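Local coordinates for BepC protein (Bartonella tribocorum, PDB 4WGJ) that probably transfers AMP from ATP to threonine or tyrosine side chains of target proteins, through the Fic domain that makes up much of this effector fragment, at residues V145-E150 with I193-Y198. Residues are numbered along the deposited sequence; the frame is centred on the assembly and turned at random.
Sequences VFMALE and IEAMQY. With ANP (phosphoaminophosphonic acid-adenylate ester), chain B.
M147 and A195 make the direct touch between the two helices: the thioether SD of M147 lies 3.6 Å from the methyl CB of A195. This is a small apolar contact, placed where the two backbones are closest, with the CA atoms of M147 and A195 7.2 Å apart. The M147 chain runs out extended as far as its sulfur (chi2 -175°) and only then bends, so SD rather than the terminal methyl meets the alanine. Next to it, M196 SD comes only to 4.5 Å from the carbonyl O of E150, a loose approach. The rest of the junction runs through the bound ATP analogue AMPPNP, whose pocket in the Fic domain both helices help to form. From 145-150, E150 accepts a hydrogen bond on OE1 from the ribose O3' at 2.7 Å; a bend at chi2 (-67°) turns its carboxylate to the ribose. From 193-198, Q197 gives NE2 to adenine N1, 3.2 Å away and fairly straight at 161°. I193 brings CG1 to 3.6 Å from adenine C6, while M196 sets its sulfur 3.8 Å from C2. A second shell steadies both polar ends: N163 ND2 hydrogen-bonds E150 OE2, and the backbone N of A105 hydrogen-bonds Q197 OE1. Nearer the backbone, E150 CG rests on one face of the F146 ring, offset toward its rim. AMPPNP is also hydrogen-bonded by K157, G158, N159, G160 and R161 of the Fic motif and by R164, around the start of helix 159-174, which packs against F146 and L149. Helix 111-126 meets V145 and L149, and helix 202-211 touches both partners, through M147 and E194, bridging helices 135-152 and 185-198.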
loop_
_atom_site.group_PDB
_atom_site.type_symbol
_atom_site.label_atom_id
_atom_site.label_comp_id
_atom_site.label_asym_id
_atom_site.label_seq_id
_atom_site.Cartn_x
_atom_site.Cartn_y
_atom_site.Cartn_z
ATOM N N VAL A 145 -1.931 -9.502 7.909
ATOM C CA VAL A 145 -0.810 -8.955 7.145
ATOM C C VAL A 145 -1.216 -7.620 6.522
ATOM O O VAL A 145 -0.472 -6.632 6.548
ATOM C CB VAL A 145 -0.351 -9.928 6.029
ATOM C CG1 VAL A 145 0.624 -9.240 5.084
ATOM C CG2 VAL A 145 0.303 -11.143 6.641
ATOM N N PHE A 146 -2.419 -7.587 5.976
ATOM C CA PHE A 146 -2.884 -6.385 5.291
ATOM C C PHE A 146 -3.058 -5.234 6.272
ATOM O O PHE A 146 -2.720 -4.088 5.961
ATOM C CB PHE A 146 -4.200 -6.667 4.577
ATOM C CG PHE A 146 -4.683 -5.537 3.728
ATOM C CD1 PHE A 146 -3.987 -5.166 2.581
ATOM C CD2 PHE A 146 -5.848 -4.864 4.052
ATOM C CE1 PHE A 146 -4.440 -4.129 1.776
ATOM C CE2 PHE A 146 -6.306 -3.820 3.265
ATOM C CZ PHE A 146 -5.617 -3.453 2.120
ATOM N N MET A 147 -3.624 -5.531 7.440
ATOM C CA MET A 147 -3.772 -4.492 8.457
ATOM C C MET A 147 -2.417 -3.945 8.894
ATOM O O MET A 147 -2.295 -2.742 9.194
ATOM C CB MET A 147 -4.559 -5.023 9.664
ATOM C CG MET A 147 -6.045 -5.240 9.333
ATOM S SD MET A 147 -7.041 -5.713 10.752
ATOM C CE MET A 147 -6.482 -7.401 11.002
ATOM N N ALA A 148 -1.402 -4.810 8.932
ATOM C CA ALA A 148 -0.056 -4.352 9.287
ATOM C C ALA A 148 0.492 -3.425 8.200
ATOM O O ALA A 148 1.078 -2.387 8.504
ATOM C CB ALA A 148 0.888 -5.524 9.505
ATOM N N LEU A 149 0.317 -3.807 6.938
ATOM C CA LEU A 149 0.731 -2.949 5.832
ATOM C C LEU A 149 0.019 -1.607 5.864
ATOM O O LEU A 149 0.627 -0.558 5.626
ATOM C CB LEU A 149 0.459 -3.636 4.487
ATOM C CG LEU A 149 1.378 -4.817 4.155
ATOM C CD1 LEU A 149 0.815 -5.598 2.966
ATOM C CD2 LEU A 149 2.799 -4.341 3.839
ATOM N N GLU A 150 -1.281 -1.651 6.136
ATOM C CA GLU A 150 -2.117 -0.451 6.102
ATOM C C GLU A 150 -1.696 0.504 7.219
ATOM O O GLU A 150 -1.656 1.725 7.023
ATOM C CB GLU A 150 -3.606 -0.818 6.220
ATOM C CG GLU A 150 -4.235 -1.272 4.894
ATOM C CD GLU A 150 -4.312 -0.156 3.859
ATOM O OE1 GLU A 150 -4.847 0.929 4.186
ATOM O OE2 GLU A 150 -3.831 -0.354 2.722
ATOM N N ILE A 193 -10.778 1.672 8.309
ATOM C CA ILE A 193 -11.064 2.580 9.418
ATOM C C ILE A 193 -11.451 1.810 10.683
ATOM O O ILE A 193 -10.952 2.098 11.776
ATOM C CB ILE A 193 -12.177 3.575 9.036
ATOM C CG1 ILE A 193 -11.660 4.561 7.985
ATOM C CG2 ILE A 193 -12.704 4.322 10.275
ATOM C CD1 ILE A 193 -12.721 5.552 7.500
ATOM N N GLU A 194 -12.325 0.817 10.552
ATOM C CA GLU A 194 -12.720 0.041 11.724
ATOM C C GLU A 194 -11.507 -0.608 12.389
ATOM O O GLU A 194 -11.394 -0.621 13.616
ATOM C CB GLU A 194 -13.758 -1.030 11.354
ATOM C CG GLU A 194 -15.135 -0.463 11.083
ATOM C CD GLU A 194 -15.852 -0.030 12.361
ATOM O OE1 GLU A 194 -15.569 -0.592 13.443
ATOM O OE2 GLU A 194 -16.700 0.873 12.279
ATOM N N ALA A 195 -10.601 -1.139 11.581
ATOM C CA ALA A 195 -9.409 -1.791 12.113
ATOM C C ALA A 195 -8.484 -0.797 12.785
ATOM O O ALA A 195 -8.075 -0.991 13.932
ATOM C CB ALA A 195 -8.662 -2.522 11.007
ATOM N N MET A 196 -8.141 0.269 12.073
ATOM C CA MET A 196 -7.055 1.120 12.543
ATOM C C MET A 196 -7.522 2.197 13.513
ATOM O O MET A 196 -6.816 2.531 14.467
ATOM C CB MET A 196 -6.341 1.770 11.361
ATOM C CG MET A 196 -5.103 2.530 11.789
ATOM S SD MET A 196 -4.205 3.179 10.380
ATOM C CE MET A 196 -4.094 4.897 10.880
ATOM N N GLN A 197 -8.706 2.751 13.265
ATOM C CA GLN A 197 -9.219 3.816 14.129
ATOM C C GLN A 197 -9.946 3.284 15.353
ATOM O O GLN A 197 -9.914 3.911 16.425
ATOM C CB GLN A 197 -10.164 4.749 13.354
ATOM C CG GLN A 197 -9.511 5.478 12.194
ATOM C CD GLN A 197 -8.372 6.369 12.619
ATOM O OE1 GLN A 197 -8.409 6.975 13.697
ATOM N NE2 GLN A 197 -7.339 6.449 11.777
ATOM N N TYR A 198 -10.612 2.145 15.201
ATOM C CA TYR A 198 -11.531 1.694 16.243
ATOM C C TYR A 198 -11.193 0.335 16.855
ATOM O O TYR A 198 -11.870 -0.118 17.778
ATOM C CB TYR A 198 -12.952 1.688 15.680
ATOM C CG TYR A 198 -13.358 3.059 15.188
ATOM C CD1 TYR A 198 -13.176 4.179 15.992
ATOM C CD2 TYR A 198 -13.878 3.242 13.912
ATOM C CE1 TYR A 198 -13.525 5.439 15.552
ATOM C CE2 TYR A 198 -14.222 4.510 13.460
ATOM C CZ TYR A 198 -14.047 5.601 14.289
ATOM O OH TYR A 198 -14.391 6.869 13.861
HETATM P PG ANP B . -6.661 3.935 -2.897
HETATM O O1G ANP B . -6.653 3.259 -4.320
HETATM O O2G ANP B . -8.009 4.575 -2.710
HETATM O O3G ANP B . -6.436 2.819 -1.815
HETATM P PB ANP B . -3.883 4.992 -2.644
HETATM O O1B ANP B . -3.507 3.744 -3.375
HETATM O O2B ANP B . -3.163 6.251 -3.209
HETATM N N3B ANP B . -5.547 5.234 -2.762
HETATM P PA ANP B . -3.335 6.044 -0.096
HETATM O O1A ANP B . -4.278 7.156 -0.391
HETATM O O2A ANP B . -1.889 6.442 0.172
HETATM O O3A ANP B . -3.404 4.855 -1.153
HETATM O "O5'" ANP B . -3.900 5.254 1.160
HETATM C "C5'" ANP B . -5.275 4.801 1.131
HETATM C "C4'" ANP B . -5.516 3.743 2.179
HETATM O "O4'" ANP B . -5.768 4.375 3.462
HETATM C "C3'" ANP B . -6.729 2.852 1.888
HETATM O "O3'" ANP B . -6.473 1.477 2.161
HETATM C "C2'" ANP B . -7.803 3.431 2.814
HETATM O "O2'" ANP B . -8.809 2.486 3.159
HETATM C "C1'" ANP B . -6.950 3.828 4.014
HETATM N N9 ANP B . -7.595 4.812 4.882
HETATM C C8 ANP B . -8.375 5.871 4.494
HETATM N N7 ANP B . -8.848 6.580 5.491
HETATM C C5 ANP B . -8.347 5.943 6.616
HETATM C C6 ANP B . -8.486 6.196 7.995
HETATM N N6 ANP B . -9.195 7.212 8.493
HETATM N N1 ANP B . -7.858 5.363 8.855
HETATM C C2 ANP B . -7.152 4.343 8.362
HETATM N N3 ANP B . -6.951 4.004 7.086
HETATM C C4 ANP B . -7.577 4.848 6.258
#